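Local structure of flagellar protein FliL (Vibrio alginolyticus, 6AHP) at residues E84-K87 with A88-A92. The protein probably assists the bacterial flagellar motor as a stomatin-like protein, of which this chain is the periplasmic core fragment. Sequence-based numbering, arbitrary orientation.
Sequences EDIK and AALNA
Ile86 and Leu90, one helical turn apart, meet flank to flank and point the same way, with the branch methyl CG2 of Ile86 lying 3.6 Å from CD1 of Leu90. The isoleucine's first torsion explains the pairing: CG2 stands opposite the backbone N and beside the carbonyl carbon (chi1 -71° for CG1), which brings this branch to the leucine. Leu90 also leans over the preceding turn, its CG 3.4 Å from the carbonyl O of Ile86.

Four consecutive i to i+4 backbone hydrogen bonds fix this spacing and identify regular alpha-helix. Ala88 N donates to Glu84 O, Ala89 N to Asp85 O, and Leu90 N to Ile86 O at 2.9 Å, whereas Asn91 N gives the shortest of the four, 2.7 Å to Lys87 O. That same oxygen has Asn91 CB 3.2 Å away; ND2 is 3.5 Å from it, but the angle is too poor for a second bond.

Away from the Ile86-Leu90 pair, the extended chain of Lys87, with CG set opposite its carbonyl carbon, runs back toward Glu84. NZ and Glu84 OE2 are 3.9 Å apart, a long i to i+3 salt bridge, while a hydrogen bond from NZ to the carbonyl O of Glu100 provides a firmer anchor for the ammonium group. Asp85 is likewise tied outside the turn, through OD2 to the hydroxyl of Thr60.

The C-terminal part of helix 72-94 is thus amphipathic: Glu84, Ala88 and Asn91 are exposed, Ile86 and Leu90 buried. In this FliL core, of the stomatin-like SPFH clan, Ile86 packs on Leu57 and Leu90 on Leu52 of helix 50-62; they also touch Ile99 and Val98, respectively, in the loop leading to strand 101-109, an outermost strand, within this chain, of the antiparallel sheet.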
ATOM      1  N   GLU A  84      -7.638   9.964   6.301  1.00 21.93           N
ATOM      2  CA  GLU A  84      -8.884   9.242   6.314  1.00 24.08           C
ATOM      3  C   GLU A  84      -8.751   7.831   5.740  1.00 24.60           C
ATOM      4  O   GLU A  84      -9.269   6.922   6.281  1.00 21.68           O
ATOM      5  CB  GLU A  84     -10.020  10.020   5.675  1.00 28.06           C
ATOM      6  CG  GLU A  84     -10.659  11.113   6.543  1.00 32.69           C
ATOM      7  CD  GLU A  84     -10.941  10.742   8.008  1.00 38.97           C
ATOM      8  OE1 GLU A  84     -11.555   9.734   8.330  1.00 36.09           O
ATOM      9  OE2 GLU A  84     -10.558  11.505   8.873  1.00 46.26           O
ATOM     10  N   ASP A  85      -7.985   7.662   4.690  1.00 20.27           N
ATOM     11  CA  ASP A  85      -7.829   6.316   4.120  1.00 21.10           C
ATOM     12  C   ASP A  85      -7.137   5.381   5.105  1.00 18.19           C
ATOM     13  O   ASP A  85      -7.531   4.218   5.232  1.00 21.87           O
ATOM     14  CB  ASP A  85      -7.056   6.357   2.800  1.00 18.55           C
ATOM     15  CG  ASP A  85      -7.898   6.923   1.628  1.00 30.89           C
ATOM     16  OD1 ASP A  85      -9.141   6.971   1.732  1.00 31.32           O
ATOM     17  OD2 ASP A  85      -7.305   7.338   0.593  1.00 32.57           O
ATOM     18  N   ILE A  86      -6.118   5.880   5.836  1.00 16.93           N
ATOM     19  CA  ILE A  86      -5.444   5.054   6.851  1.00 19.38           C
ATOM     20  C   ILE A  86      -6.416   4.674   7.962  1.00 19.91           C
ATOM     21  O   ILE A  86      -6.472   3.523   8.408  1.00 23.39           O
ATOM     22  CB  ILE A  86      -4.217   5.786   7.436  1.00 22.18           C
ATOM     23  CG1 ILE A  86      -3.087   5.884   6.420  1.00 21.46           C
ATOM     24  CG2 ILE A  86      -3.715   5.080   8.736  1.00 19.07           C
ATOM     25  CD1 ILE A  86      -2.067   6.999   6.738  1.00 19.36           C
ATOM     26  N   LYS A  87      -7.166   5.650   8.456  1.00 19.62           N
ATOM     27  CA  LYS A  87      -8.089   5.356   9.538  1.00 24.89           C
ATOM     28  C   LYS A  87      -9.121   4.322   9.094  1.00 25.55           C
ATOM     29  O   LYS A  87      -9.409   3.366   9.829  1.00 24.59           O
ATOM     30  CB  LYS A  87      -8.754   6.644  10.005  1.00 21.46           C
ATOM     31  CG  LYS A  87      -7.869   7.537  10.855  1.00 23.39           C
ATOM     32  CD  LYS A  87      -8.586   8.870  11.173  1.00 27.31           C
ATOM     33  CE  LYS A  87      -7.590   9.877  11.725  1.00 26.95           C
ATOM     34  NZ  LYS A  87      -8.246  11.200  11.961  1.00 31.86           N
ATOM     35  N   ALA A  88      -9.613   4.452   7.852  1.00 22.10           N
ATOM     36  CA  ALA A  88     -10.592   3.501   7.329  1.00 24.63           C
ATOM     37  C   ALA A  88      -9.991   2.102   7.191  1.00 25.08           C
ATOM     38  O   ALA A  88     -10.619   1.117   7.592  1.00 24.08           O
ATOM     39  CB  ALA A  88     -11.150   4.016   5.990  1.00 26.59           C
ATOM     40  N   ALA A  89      -8.747   2.001   6.681  1.00 21.78           N
ATOM     41  CA  ALA A  89      -8.045   0.710   6.628  1.00 23.90           C
ATOM     42  C   ALA A  89      -7.862   0.084   8.012  1.00 27.68           C
ATOM     43  O   ALA A  89      -8.028  -1.133   8.187  1.00 26.50           O
ATOM     44  CB  ALA A  89      -6.672   0.862   5.965  1.00 25.58           C
ATOM     45  N   LEU A  90      -7.465   0.871   8.992  1.00 25.09           N
ATOM     46  CA  LEU A  90      -7.238   0.273  10.306  1.00 25.41           C
ATOM     47  C   LEU A  90      -8.557  -0.023  11.018  1.00 28.70           C
ATOM     48  O   LEU A  90      -8.649  -1.012  11.757  1.00 28.49           O
ATOM     49  CB  LEU A  90      -6.354   1.195  11.149  1.00 24.75           C
ATOM     50  CG  LEU A  90      -4.937   1.346  10.566  1.00 28.14           C
ATOM     51  CD1 LEU A  90      -4.229   2.487  11.209  1.00 24.89           C
ATOM     52  CD2 LEU A  90      -4.146   0.080  10.788  1.00 30.31           C
ATOM     53  N   ASN A  91      -9.567   0.839  10.835  1.00 27.29           N
ATOM     54  CA  ASN A  91     -10.910   0.535  11.341  1.00 34.76           C
ATOM     55  C   ASN A  91     -11.406  -0.791  10.784  1.00 37.13           C
ATOM     56  O   ASN A  91     -11.932  -1.630  11.524  1.00 35.62           O
ATOM     57  CB  ASN A  91     -11.891   1.656  10.993  1.00 32.44           C
ATOM     58  CG  ASN A  91     -11.909   2.779  12.048  1.00 38.01           C
ATOM     59  OD1 ASN A  91     -11.592   2.545  13.213  1.00 42.35           O
ATOM     60  ND2 ASN A  91     -12.289   3.985  11.642  1.00 36.77           N
ATOM     61  N   ALA A  92     -11.193  -1.021   9.489  1.00 29.49           N
ATOM     62  CA  ALA A  92     -11.599  -2.288   8.906  1.00 40.50           C
ATOM     63  C   ALA A  92     -10.770  -3.438   9.450  1.00 41.11           C
ATOM     64  O   ALA A  92     -11.275  -4.559   9.583  1.00 39.94           O
ATOM     65  CB  ALA A  92     -11.495  -2.226   7.384  1.00 38.30           C
TER